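Local coordinates for nitrogenase iron-molybdenum cofactor biosynthesis protein NifB (Methanothermobacter thermautotrophicus, PDB 7JMA) that probably inserts a carbide, by radical SAM chemistry, as two [4Fe-4S] clusters are coupled into the [8Fe-9S-C] precursor of the nitrogenase iron-molybdenum cofactor, at residues Arg37-Cys42 with Pro89-Ala94; Asn119-Pro124 with Val157-Lys162; Asn143-Glu148 with Asp203-Asp208; Lys192-Leu197 with Leu220-Pro225. All blocks are in the same frame, centred on the assembly; numbering follows the deposited sequence.

In the fold
From the N terminus, contact 1 comes first: R37-N39, just before strand 40-42, rest on the loop that leaves strand 83-86 for helix 96-108. It closes before contact 2 opens, in which the turn after strand 113-118 packs on the end of strand 154-159; the two touch, D91 reaching N119 and strands 40-42 and 154-159 pairing in the small antiparallel sheet. Contact 3 starts within the loop of contact 2 and ends well beyond it, so the two cross. It also crosses contact 4, which pairs strands 190-197 and 220-225 at one edge of the parallel sheet; N143 OD1 takes the N-H of V196, and I206 packs on M221 and I223.

Contact 1 of 4, residues Arg37-Cys42 with Pro89-Ala94; sequences RCNIHC and PGDALA
R37 and D91 are joined through the backbone, D91 N donating to R37 O at 2.9 Å, where the two loops run closest, with the CA atoms of C38 and G90 4.2 Å apart. G90 sits against R37 O and C38 CB, in a place where a side chain would collide with the backbone of R37 and C38. The R37 side chain, its CG anti to the backbone N (chi1 -172°) and its chain bent at chi3, swings round to A94 and grips the single atom A94 O side-on. NE and NH2 each donate to it at 2.9 Å, and the oxygen lies almost in the guanidinium plane. Here the radical SAM cluster loop, whose C38 and C42 are ligands of a [4Fe-4S] cluster that is absent from this apo chain, rests on the turn that follows strand 83-86. The N39 amide crosses D91 obliquely, its plane 30° from the carboxylate: ND2 is 4.0 Å from A94 CB, while OD1 lies 3.9 Å from D91 CB and accepts from ND2 of N119. A water bridges N39 ND2, 3.1 Å away, to D91 OD2. An alanine in place of N39 would probably cost the water its N39 partner and N119 ND2 the acceptor OD1, and open a gap beside A94 CB. D91 is held on both oxygens: OD1 accepts from N119 N, and OD2 from T118 OG1 and, in an Asx turn, from L93 N at 3.0 Å.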
loop_
_atom_site.group_PDB
_atom_site.type_symbol
_atom_site.label_atom_id
_atom_site.label_comp_id
_atom_site.label_asym_id
_atom_site.label_seq_id
_atom_site.Cartn_x
_atom_site.Cartn_y
_atom_site.Cartn_z
ATOM N N ARG A 37 3.141 10.005 9.814
ATOM C CA ARG A 37 1.959 9.557 10.532
ATOM C C ARG A 37 1.358 8.335 9.873
ATOM O O ARG A 37 1.171 8.306 8.648
ATOM C CB ARG A 37 0.913 10.661 10.583
ATOM C CG ARG A 37 -0.264 10.325 11.475
ATOM C CD ARG A 37 -1.044 11.571 11.841
ATOM N NE ARG A 37 -1.495 12.285 10.651
ATOM C CZ ARG A 37 -2.316 13.326 10.686
ATOM N NH1 ARG A 37 -2.771 13.769 11.856
ATOM N NH2 ARG A 37 -2.682 13.925 9.562
ATOM N N CYS A 38 1.006 7.345 10.682
ATOM C CA CYS A 38 0.209 6.245 10.163
ATOM C C CYS A 38 -1.152 6.306 10.851
ATOM O O CYS A 38 -1.276 6.842 11.961
ATOM C CB CYS A 38 0.908 4.891 10.360
ATOM S SG CYS A 38 0.096 3.499 9.535
ATOM N N ASN A 39 -2.181 5.798 10.172
ATOM C CA ASN A 39 -3.547 5.881 10.682
ATOM C C ASN A 39 -4.120 4.528 11.095
ATOM O O ASN A 39 -5.306 4.440 11.429
ATOM C CB ASN A 39 -4.469 6.558 9.663
ATOM C CG ASN A 39 -4.302 6.011 8.262
ATOM O OD1 ASN A 39 -3.574 5.038 8.045
ATOM N ND2 ASN A 39 -4.998 6.626 7.295
ATOM N N ILE A 40 -3.325 3.469 11.073
ATOM C CA ILE A 40 -3.783 2.160 11.525
ATOM C C ILE A 40 -2.660 1.554 12.347
ATOM O O ILE A 40 -1.499 1.950 12.239
ATOM C CB ILE A 40 -4.161 1.206 10.371
ATOM C CG1 ILE A 40 -2.899 0.700 9.663
ATOM C CG2 ILE A 40 -5.170 1.883 9.401
ATOM C CD1 ILE A 40 -3.200 -0.253 8.472
ATOM N N HIS A 41 -3.006 0.579 13.176
ATOM C CA HIS A 41 -1.978 -0.249 13.786
ATOM C C HIS A 41 -2.178 -1.682 13.331
ATOM O O HIS A 41 -3.129 -2.353 13.754
ATOM C CB HIS A 41 -1.957 -0.169 15.309
ATOM C CG HIS A 41 -0.768 -0.876 15.880
ATOM N ND1 HIS A 41 -0.853 -2.121 16.464
ATOM C CD2 HIS A 41 0.550 -0.566 15.840
ATOM C CE1 HIS A 41 0.358 -2.531 16.796
ATOM N NE2 HIS A 41 1.228 -1.605 16.432
ATOM N N CYS A 42 -1.301 -2.120 12.431
ATOM C CA CYS A 42 -1.195 -3.505 12.018
ATOM C C CYS A 42 -0.220 -4.233 12.935
ATOM O O CYS A 42 0.840 -3.703 13.284
ATOM C CB CYS A 42 -0.719 -3.585 10.564
ATOM S SG CYS A 42 -0.739 -5.246 9.846
ATOM N N PRO A 89 7.623 7.067 6.429
ATOM C CA PRO A 89 7.645 5.876 7.284
ATOM C C PRO A 89 6.284 5.399 7.791
ATOM O O PRO A 89 6.169 4.247 8.218
ATOM C CB PRO A 89 8.494 6.321 8.477
ATOM C CG PRO A 89 9.148 7.599 8.065
ATOM C CD PRO A 89 8.270 8.228 7.064
ATOM N N GLY A 90 5.291 6.276 7.748
ATOM C CA GLY A 90 3.918 5.962 8.110
ATOM C C GLY A 90 3.107 5.655 6.866
ATOM O O GLY A 90 3.573 4.955 5.963
ATOM N N ASP A 91 1.885 6.173 6.815
ATOM C CA ASP A 91 1.064 6.024 5.615
ATOM C C ASP A 91 1.102 7.299 4.792
ATOM O O ASP A 91 0.756 8.368 5.286
ATOM C CB ASP A 91 -0.397 5.715 5.931
ATOM C CG ASP A 91 -1.154 5.292 4.670
ATOM O OD1 ASP A 91 -0.996 4.128 4.269
ATOM O OD2 ASP A 91 -1.860 6.126 4.075
ATOM N N ALA A 92 1.375 7.153 3.495
ATOM C CA ALA A 92 1.499 8.335 2.648
ATOM C C ALA A 92 0.251 9.216 2.696
ATOM O O ALA A 92 0.361 10.446 2.708
ATOM C CB ALA A 92 1.783 7.905 1.210
ATOM N N LEU A 93 -0.952 8.611 2.704
ATOM C CA LEU A 93 -2.170 9.422 2.604
ATOM C C LEU A 93 -2.499 10.188 3.876
ATOM O O LEU A 93 -3.313 11.122 3.839
ATOM C CB LEU A 93 -3.369 8.546 2.240
ATOM C CG LEU A 93 -3.354 7.868 0.871
ATOM C CD1 LEU A 93 -4.625 7.046 0.678
ATOM C CD2 LEU A 93 -3.182 8.917 -0.241
ATOM N N ALA A 94 -1.903 9.817 4.997
ATOM C CA ALA A 94 -2.219 10.408 6.291
ATOM C C ALA A 94 -1.390 11.648 6.594
ATOM O O ALA A 94 -1.374 12.114 7.747
ATOM C CB ALA A 94 -2.016 9.350 7.379
HETATM O O HOH W 1 -4.625 5.553 4.411
#

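Contact 2 of 4, residues Asn119-Pro124 with Val157-Lys162; sequences NGLLLP and VVYKDK
L121 and Y159 mark the nearest approach of the two backbones, their CA atoms still 7.7 Å apart, so the contact is made mostly by side chains. On one side G120-L123 forms a type I turn leading into helix 123-132; on the other, strand 154-159 ends in a type I' turn from Y159 to K162, the tight hairpin turn of the small antiparallel sheet. L121 meets V157 tip to tip, CD2 standing 3.6 Å from V157 CG1. The same methyl lies 3.4 Å from V158 O, and L121 CG is 3.9 Å from Y159 CD2 in an oblique approach to the ring. CG anti to the backbone N (chi1 -178°) carries the L121 methyls to the strand. L122 slides past Y159 in the opposite direction and sets CD2 at the ring edge, in plane, 4.0 Å from CE2. One face of that ring is taken by K160 CG, 3.7 Å above its centre, and its hydroxyl is hydrogen-bonded to D125 in helix 123-132. N119 OD1 accepts from L121 N at 2.9 Å in an Asx turn. The contact seats the hairpin beside the cluster loop, the L121 side chain about 8 Å from that of the cluster ligand C38. With no hydrogen bond joining the two segments, their hold on each other is apolar, and the polar bonds lie within each segment or run to neighbours such as D125 and N39.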
loop_
_atom_site.group_PDB
_atom_site.type_symbol
_atom_site.label_atom_id
_atom_site.label_comp_id
_atom_site.label_asym_id
_atom_site.label_seq_id
_atom_site.Cartn_x
_atom_site.Cartn_y
_atom_site.Cartn_z
ATOM N N ASN A 119 -1.998 1.900 3.066
ATOM C CA ASN A 119 -2.948 0.878 3.484
ATOM C C ASN A 119 -4.330 1.066 2.838
ATOM O O ASN A 119 -5.190 0.187 2.977
ATOM C CB ASN A 119 -3.030 0.850 5.016
ATOM C CG ASN A 119 -3.408 2.189 5.609
ATOM O OD1 ASN A 119 -4.375 2.811 5.170
ATOM N ND2 ASN A 119 -2.690 2.610 6.676
ATOM N N GLY A 120 -4.570 2.184 2.152
ATOM C CA GLY A 120 -5.844 2.408 1.489
ATOM C C GLY A 120 -6.963 2.998 2.330
ATOM O O GLY A 120 -8.035 3.297 1.784
ATOM N N LEU A 121 -6.762 3.197 3.641
ATOM C CA LEU A 121 -7.865 3.676 4.464
ATOM C C LEU A 121 -8.431 4.996 3.947
ATOM O O LEU A 121 -9.651 5.194 3.937
ATOM C CB LEU A 121 -7.408 3.845 5.920
ATOM C CG LEU A 121 -8.516 4.303 6.867
ATOM C CD1 LEU A 121 -9.649 3.283 7.025
ATOM C CD2 LEU A 121 -7.886 4.593 8.253
ATOM N N LEU A 122 -7.565 5.907 3.505
ATOM C CA LEU A 122 -7.991 7.231 3.053
ATOM C C LEU A 122 -8.191 7.303 1.548
ATOM O O LEU A 122 -8.393 8.406 1.016
ATOM C CB LEU A 122 -6.967 8.289 3.470
ATOM C CG LEU A 122 -6.958 8.491 4.980
ATOM C CD1 LEU A 122 -5.751 9.316 5.400
ATOM C CD2 LEU A 122 -8.260 9.165 5.387
ATOM N N LEU A 123 -8.113 6.172 0.851
ATOM C CA LEU A 123 -8.234 6.207 -0.609
ATOM C C LEU A 123 -9.567 6.741 -1.102
ATOM O O LEU A 123 -9.562 7.530 -2.063
ATOM C CB LEU A 123 -7.994 4.819 -1.207
ATOM C CG LEU A 123 -6.527 4.534 -1.499
ATOM C CD1 LEU A 123 -6.379 3.121 -2.049
ATOM C CD2 LEU A 123 -5.971 5.576 -2.480
ATOM N N PRO A 124 -10.718 6.353 -0.552
ATOM C CA PRO A 124 -11.961 6.951 -1.058
ATOM C C PRO A 124 -11.958 8.466 -0.974
ATOM O O PRO A 124 -12.430 9.139 -1.898
ATOM C CB PRO A 124 -13.036 6.319 -0.169
ATOM C CG PRO A 124 -12.449 4.998 0.216
ATOM C CD PRO A 124 -10.996 5.322 0.466
ATOM N N VAL A 157 -7.834 1.286 14.146
ATOM C CA VAL A 157 -7.833 2.133 12.968
ATOM C C VAL A 157 -8.342 3.500 13.387
ATOM O O VAL A 157 -9.262 3.602 14.204
ATOM C CB VAL A 157 -8.706 1.493 11.867
ATOM C CG1 VAL A 157 -9.252 2.515 10.924
ATOM C CG2 VAL A 157 -7.906 0.391 11.153
ATOM N N VAL A 158 -7.706 4.555 12.883
ATOM C CA VAL A 158 -8.108 5.923 13.186
ATOM C C VAL A 158 -8.636 6.518 11.895
ATOM O O VAL A 158 -7.889 6.663 10.925
ATOM C CB VAL A 158 -6.943 6.758 13.735
ATOM C CG1 VAL A 158 -7.441 8.160 14.114
ATOM C CG2 VAL A 158 -6.345 6.042 14.943
ATOM N N TYR A 159 -9.923 6.854 11.882
ATOM C CA TYR A 159 -10.570 7.324 10.659
ATOM C C TYR A 159 -11.539 8.430 11.031
ATOM O O TYR A 159 -12.406 8.228 11.886
ATOM C CB TYR A 159 -11.287 6.172 9.945
ATOM C CG TYR A 159 -11.918 6.585 8.628
ATOM C CD1 TYR A 159 -13.281 6.423 8.409
ATOM C CD2 TYR A 159 -11.155 7.139 7.620
ATOM C CE1 TYR A 159 -13.868 6.809 7.207
ATOM C CE2 TYR A 159 -11.728 7.521 6.406
ATOM C CZ TYR A 159 -13.092 7.361 6.217
ATOM O OH TYR A 159 -13.670 7.753 5.025
ATOM N N LYS A 160 -11.370 9.597 10.412
ATOM C CA LYS A 160 -12.158 10.780 10.735
ATOM C C LYS A 160 -12.177 11.007 12.248
ATOM O O LYS A 160 -13.221 11.240 12.857
ATOM C CB LYS A 160 -13.563 10.663 10.148
ATOM C CG LYS A 160 -13.505 10.283 8.675
ATOM C CD LYS A 160 -14.567 10.986 7.866
ATOM C CE LYS A 160 -14.305 10.890 6.362
ATOM N NZ LYS A 160 -15.588 11.109 5.632
ATOM N N ASP A 161 -10.998 10.894 12.854
ATOM C CA ASP A 161 -10.789 11.182 14.276
ATOM C C ASP A 161 -11.681 10.334 15.185
ATOM O O ASP A 161 -12.034 10.746 16.294
ATOM C CB ASP A 161 -10.984 12.672 14.564
ATOM C CG ASP A 161 -9.952 13.530 13.863
ATOM O OD1 ASP A 161 -8.763 13.140 13.851
ATOM O OD2 ASP A 161 -10.327 14.590 13.319
ATOM N N LYS A 162 -12.054 9.146 14.729
ATOM C CA LYS A 162 -12.630 8.125 15.587
ATOM C C LYS A 162 -11.683 6.933 15.604
ATOM O O LYS A 162 -11.096 6.587 14.578
ATOM C CB LYS A 162 -14.016 7.688 15.100
ATOM C CG LYS A 162 -14.554 6.452 15.816
ATOM C CD LYS A 162 -15.931 6.678 16.415
ATOM C CE LYS A 162 -16.511 5.374 16.956
ATOM N NZ LYS A 162 -15.870 4.958 18.240
#

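Contact 3 of 4, residues Asn143-Glu148 with Asp203-Asp208; sequences NAVDPE and DEHIVD
V145 N donates to H205 NE2 in a hydrogen bond 2.9 Å long and nearly straight at 175°, with the donor close to the imidazole plane. Acceptance at NE2 goes with a proton on ND1, which donates to D208 OD2 at 3.1 Å on its anti lone pair; this bond is tilted 28° from the ring plane. H205 is thus held at both nitrogens, CG anti to its backbone N (chi1 179°) carrying the ring across to the other loop. The contact joins two loops that each follow a strand of the parallel radical SAM sheet, 137-141 and 190-197, and lead into helices 147-150 and 206-216. Van der Waals contacts gather at the NE2 end of the imidazole: V145 CG2 stands 3.4 Å and D146 CB 3.6 Å from CE1, while A144 CA lies at the ring edge. A leucine in place of H205 would probably leave V145 N and the D208 carboxylate without the imidazole that joins them. A capping bond starts helix 147-150: D146 OD2 accepts from E148 N at 3.1 Å.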
loop_
_atom_site.group_PDB
_atom_site.type_symbol
_atom_site.label_atom_id
_atom_site.label_comp_id
_atom_site.label_asym_id
_atom_site.label_seq_id
_atom_site.Cartn_x
_atom_site.Cartn_y
_atom_site.Cartn_z
ATOM N N ASN A 143 -4.348 -7.422 3.421
ATOM C CA ASN A 143 -3.935 -8.652 4.080
ATOM C C ASN A 143 -5.080 -9.610 4.356
ATOM O O ASN A 143 -4.822 -10.759 4.715
ATOM C CB ASN A 143 -3.211 -8.310 5.391
ATOM C CG ASN A 143 -1.929 -7.545 5.138
ATOM O OD1 ASN A 143 -1.126 -7.944 4.298
ATOM N ND2 ASN A 143 -1.739 -6.430 5.840
ATOM N N ALA A 144 -6.326 -9.169 4.189
ATOM C CA ALA A 144 -7.477 -10.051 4.320
ATOM C C ALA A 144 -8.684 -9.362 3.704
ATOM O O ALA A 144 -8.738 -8.134 3.603
ATOM C CB ALA A 144 -7.757 -10.415 5.789
ATOM N N VAL A 145 -9.662 -10.172 3.314
ATOM C CA VAL A 145 -10.976 -9.677 2.929
ATOM C C VAL A 145 -12.092 -10.316 3.738
ATOM O O VAL A 145 -13.262 -9.975 3.540
ATOM C CB VAL A 145 -11.218 -9.865 1.418
ATOM C CG1 VAL A 145 -10.153 -9.091 0.670
ATOM C CG2 VAL A 145 -11.185 -11.340 1.037
ATOM N N ASP A 146 -11.764 -11.217 4.655
ATOM C CA ASP A 146 -12.735 -11.888 5.503
ATOM C C ASP A 146 -12.536 -11.391 6.926
ATOM O O ASP A 146 -11.428 -11.524 7.466
ATOM C CB ASP A 146 -12.538 -13.398 5.398
ATOM C CG ASP A 146 -13.106 -14.171 6.574
ATOM O OD1 ASP A 146 -12.564 -15.264 6.836
ATOM O OD2 ASP A 146 -14.085 -13.728 7.214
ATOM N N PRO A 147 -13.556 -10.800 7.558
ATOM C CA PRO A 147 -13.326 -10.131 8.854
ATOM C C PRO A 147 -12.897 -11.063 9.970
ATOM O O PRO A 147 -12.268 -10.605 10.932
ATOM C CB PRO A 147 -14.682 -9.480 9.164
ATOM C CG PRO A 147 -15.434 -9.478 7.872
ATOM C CD PRO A 147 -14.943 -10.654 7.092
ATOM N N GLU A 148 -13.223 -12.352 9.897
ATOM C CA GLU A 148 -12.741 -13.255 10.938
ATOM C C GLU A 148 -11.231 -13.428 10.868
ATOM O O GLU A 148 -10.609 -13.767 11.879
ATOM C CB GLU A 148 -13.436 -14.613 10.843
ATOM C CG GLU A 148 -12.878 -15.511 9.769
ATOM C CD GLU A 148 -13.362 -16.944 9.876
ATOM O OE1 GLU A 148 -14.404 -17.179 10.525
ATOM O OE2 GLU A 148 -12.706 -17.834 9.291
ATOM N N ASP A 203 -2.901 -17.920 5.083
ATOM C CA ASP A 203 -2.163 -18.611 4.025
ATOM C C ASP A 203 -3.090 -19.202 2.969
ATOM O O ASP A 203 -2.782 -19.158 1.772
ATOM C CB ASP A 203 -1.278 -19.705 4.622
ATOM C CG ASP A 203 -1.915 -20.387 5.814
ATOM O OD1 ASP A 203 -3.153 -20.549 5.831
ATOM O OD2 ASP A 203 -1.168 -20.773 6.733
ATOM N N GLU A 204 -4.215 -19.772 3.386
ATOM C CA GLU A 204 -5.194 -20.320 2.457
ATOM C C GLU A 204 -6.196 -19.275 1.990
ATOM O O GLU A 204 -7.088 -19.591 1.195
ATOM C CB GLU A 204 -5.933 -21.491 3.100
ATOM C CG GLU A 204 -5.035 -22.665 3.447
ATOM C CD GLU A 204 -5.689 -23.621 4.421
ATOM O OE1 GLU A 204 -6.930 -23.763 4.369
ATOM O OE2 GLU A 204 -4.966 -24.230 5.238
ATOM N N HIS A 205 -6.049 -18.044 2.458
ATOM C CA HIS A 205 -6.965 -16.953 2.190
ATOM C C HIS A 205 -6.455 -16.009 1.109
ATOM O O HIS A 205 -7.215 -15.158 0.633
ATOM C CB HIS A 205 -7.197 -16.188 3.502
ATOM C CG HIS A 205 -8.103 -15.011 3.378
ATOM N ND1 HIS A 205 -9.406 -15.119 2.946
ATOM C CD2 HIS A 205 -7.901 -13.700 3.654
ATOM C CE1 HIS A 205 -9.965 -13.922 2.949
ATOM N NE2 HIS A 205 -9.073 -13.044 3.373
ATOM N N ILE A 206 -5.194 -16.155 0.698
ATOM C CA ILE A 206 -4.605 -15.209 -0.241
ATOM C C ILE A 206 -5.310 -15.258 -1.593
ATOM O O ILE A 206 -5.454 -14.223 -2.250
ATOM C CB ILE A 206 -3.093 -15.469 -0.377
ATOM C CG1 ILE A 206 -2.415 -15.445 0.998
ATOM C CG2 ILE A 206 -2.458 -14.453 -1.295
ATOM C CD1 ILE A 206 -2.397 -14.104 1.651
ATOM N N VAL A 207 -5.777 -16.432 -2.031
ATOM C CA VAL A 207 -6.459 -16.473 -3.325
ATOM C C VAL A 207 -7.813 -15.766 -3.246
ATOM O O VAL A 207 -8.294 -15.216 -4.246
ATOM C CB VAL A 207 -6.605 -17.919 -3.836
ATOM C CG1 VAL A 207 -5.291 -18.411 -4.424
ATOM C CG2 VAL A 207 -7.063 -18.838 -2.724
ATOM N N ASP A 208 -8.450 -15.763 -2.069
ATOM C CA ASP A 208 -9.665 -14.969 -1.893
ATOM C C ASP A 208 -9.365 -13.486 -2.038
ATOM O O ASP A 208 -10.125 -12.748 -2.679
ATOM C CB ASP A 208 -10.299 -15.239 -0.527
ATOM C CG ASP A 208 -10.610 -16.700 -0.303
ATOM O OD1 ASP A 208 -11.189 -17.328 -1.213
ATOM O OD2 ASP A 208 -10.278 -17.213 0.788
#

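Contact 4 of 4, residues Lys192-Leu197 with Leu220-Pro225; sequences KVNSVL and LMNIIP
M221 bends at chi3 to bring its methyl CE over S195, 3.5 Å from OG and 4.0 Å from CB, while its CG lies near V193 O. The S195 hydroxyl, OG anti to the carbonyl carbon (chi1 -56°), is itself hydrogen-bonded to V142 O in the loop after strand 137-141. Beyond it on the same face L197 CB meets I223 CG2 at 4.1 Å. On this face S195, L197, M221 and I223 are turned to helices 206-216 and 240-251: I206 packs on M221 and I223, V246 on L197 and I223. On the other face N194 and N222 lie side by side and point the same way, with amide planes 73° apart; N194 OD1 is 3.2 Å from N222 CB. K192 and L220 also run alongside each other there, CD to CD2 at 4.1 Å. Beneath the side chains the two strands are parallel and in register from K192 with L220 to L197 with P225, their axes at 31°. Five backbone bonds alternate between them, among them N222 N to V193 O and L197 N to I224 O, both 2.7 Å. With helix 206-216 they form a beta-alpha-beta unit, and strand 220-225 is the outermost strand of the parallel sheet at this edge. The backbone ladder sets the pairing, while the side chains divide it chemically: a largely buried, mainly apolar face under the helices, and a mixed face of K192, N194 and N222 with L220, V196 and I224, where the V196 side chain is about 7 Å from that of the cluster ligand C42.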
loop_
_atom_site.group_PDB
_atom_site.type_symbol
_atom_site.label_atom_id
_atom_site.label_comp_id
_atom_site.label_asym_id
_atom_site.label_seq_id
_atom_site.Cartn_x
_atom_site.Cartn_y
_atom_site.Cartn_z
ATOM N N LYS A 192 -1.363 -1.880 -7.596
ATOM C CA LYS A 192 -0.654 -3.080 -7.203
ATOM C C LYS A 192 -1.080 -3.410 -5.780
ATOM O O LYS A 192 -1.209 -2.511 -4.950
ATOM C CB LYS A 192 0.856 -2.868 -7.269
ATOM C CG LYS A 192 1.325 -2.404 -8.650
ATOM C CD LYS A 192 2.826 -2.169 -8.690
ATOM C CE LYS A 192 3.295 -1.824 -10.104
ATOM N NZ LYS A 192 4.681 -1.257 -10.122
ATOM N N VAL A 193 -1.337 -4.681 -5.499
ATOM C CA VAL A 193 -1.761 -5.086 -4.158
ATOM C C VAL A 193 -0.638 -5.883 -3.517
ATOM O O VAL A 193 -0.146 -6.859 -4.099
ATOM C CB VAL A 193 -3.082 -5.878 -4.198
ATOM C CG1 VAL A 193 -3.369 -6.552 -2.847
ATOM C CG2 VAL A 193 -4.233 -4.934 -4.556
ATOM N N ASN A 194 -0.213 -5.445 -2.326
ATOM C CA ASN A 194 0.705 -6.198 -1.486
ATOM C C ASN A 194 -0.111 -6.981 -0.469
ATOM O O ASN A 194 -1.031 -6.431 0.148
ATOM C CB ASN A 194 1.682 -5.271 -0.749
ATOM C CG ASN A 194 2.864 -4.862 -1.604
ATOM O OD1 ASN A 194 2.921 -5.162 -2.797
ATOM N ND2 ASN A 194 3.805 -4.154 -1.001
ATOM N N SER A 195 0.220 -8.254 -0.300
ATOM C CA SER A 195 -0.400 -9.081 0.725
ATOM C C SER A 195 0.689 -9.821 1.483
ATOM O O SER A 195 1.533 -10.484 0.872
ATOM C CB SER A 195 -1.395 -10.067 0.108
ATOM O OG SER A 195 -2.374 -9.368 -0.651
ATOM N N VAL A 196 0.679 -9.695 2.811
ATOM C CA VAL A 196 1.638 -10.407 3.651
ATOM C C VAL A 196 1.128 -11.818 3.914
ATOM O O VAL A 196 0.006 -12.014 4.400
ATOM C CB VAL A 196 1.878 -9.652 4.967
ATOM C CG1 VAL A 196 2.865 -10.426 5.864
ATOM C CG2 VAL A 196 2.381 -8.233 4.678
ATOM N N LEU A 197 1.957 -12.806 3.603
ATOM C CA LEU A 197 1.596 -14.199 3.820
ATOM C C LEU A 197 1.880 -14.546 5.277
ATOM O O LEU A 197 3.036 -14.570 5.700
ATOM C CB LEU A 197 2.378 -15.092 2.865
ATOM C CG LEU A 197 2.175 -16.591 3.020
ATOM C CD1 LEU A 197 0.705 -16.915 2.884
ATOM C CD2 LEU A 197 2.992 -17.318 1.972
ATOM N N LEU A 220 -1.958 -6.217 -10.324
ATOM C CA LEU A 220 -0.830 -7.053 -9.963
ATOM C C LEU A 220 -0.921 -7.309 -8.471
ATOM O O LEU A 220 -1.412 -6.466 -7.727
ATOM C CB LEU A 220 0.486 -6.356 -10.330
ATOM C CG LEU A 220 1.810 -7.012 -9.978
ATOM C CD1 LEU A 220 2.008 -8.238 -10.844
ATOM C CD2 LEU A 220 2.933 -6.013 -10.192
ATOM N N MET A 221 -0.488 -8.489 -8.059
ATOM C CA MET A 221 -0.374 -8.807 -6.645
ATOM C C MET A 221 1.066 -9.151 -6.320
ATOM O O MET A 221 1.748 -9.818 -7.099
ATOM C CB MET A 221 -1.280 -9.959 -6.262
ATOM C CG MET A 221 -1.677 -9.906 -4.821
ATOM S SD MET A 221 -3.264 -10.688 -4.571
ATOM C CE MET A 221 -2.815 -11.747 -3.207
ATOM N N ASN A 222 1.515 -8.710 -5.155
ATOM C CA ASN A 222 2.853 -9.012 -4.664
ATOM C C ASN A 222 2.667 -9.715 -3.330
ATOM O O ASN A 222 2.188 -9.101 -2.371
ATOM C CB ASN A 222 3.682 -7.735 -4.518
ATOM C CG ASN A 222 5.132 -8.010 -4.164
ATOM O OD1 ASN A 222 5.620 -9.134 -4.286
ATOM N ND2 ASN A 222 5.830 -6.975 -3.720
ATOM N N ILE A 223 3.011 -11.000 -3.281
ATOM C CA ILE A 223 2.957 -11.772 -2.043
ATOM C C ILE A 223 4.264 -11.557 -1.295
ATOM O O ILE A 223 5.344 -11.853 -1.820
ATOM C CB ILE A 223 2.724 -13.267 -2.313
ATOM C CG1 ILE A 223 1.718 -13.471 -3.442
ATOM C CG2 ILE A 223 2.251 -13.964 -1.042
ATOM C CD1 ILE A 223 0.320 -13.059 -3.073
ATOM N N ILE A 224 4.165 -11.054 -0.078
ATOM C CA ILE A 224 5.315 -10.737 0.765
ATOM C C ILE A 224 5.307 -11.712 1.938
ATOM O O ILE A 224 4.270 -11.864 2.589
ATOM C CB ILE A 224 5.265 -9.283 1.273
ATOM C CG1 ILE A 224 5.215 -8.310 0.094
ATOM C CG2 ILE A 224 6.455 -8.995 2.181
ATOM C CD1 ILE A 224 6.244 -8.607 -0.964
ATOM N N PRO A 225 6.406 -12.405 2.213
ATOM C CA PRO A 225 6.414 -13.307 3.370
ATOM C C PRO A 225 6.456 -12.505 4.659
ATOM O O PRO A 225 7.108 -11.463 4.737
ATOM C CB PRO A 225 7.696 -14.124 3.173
ATOM C CG PRO A 225 8.602 -13.203 2.427
ATOM C CD PRO A 225 7.694 -12.421 1.493
#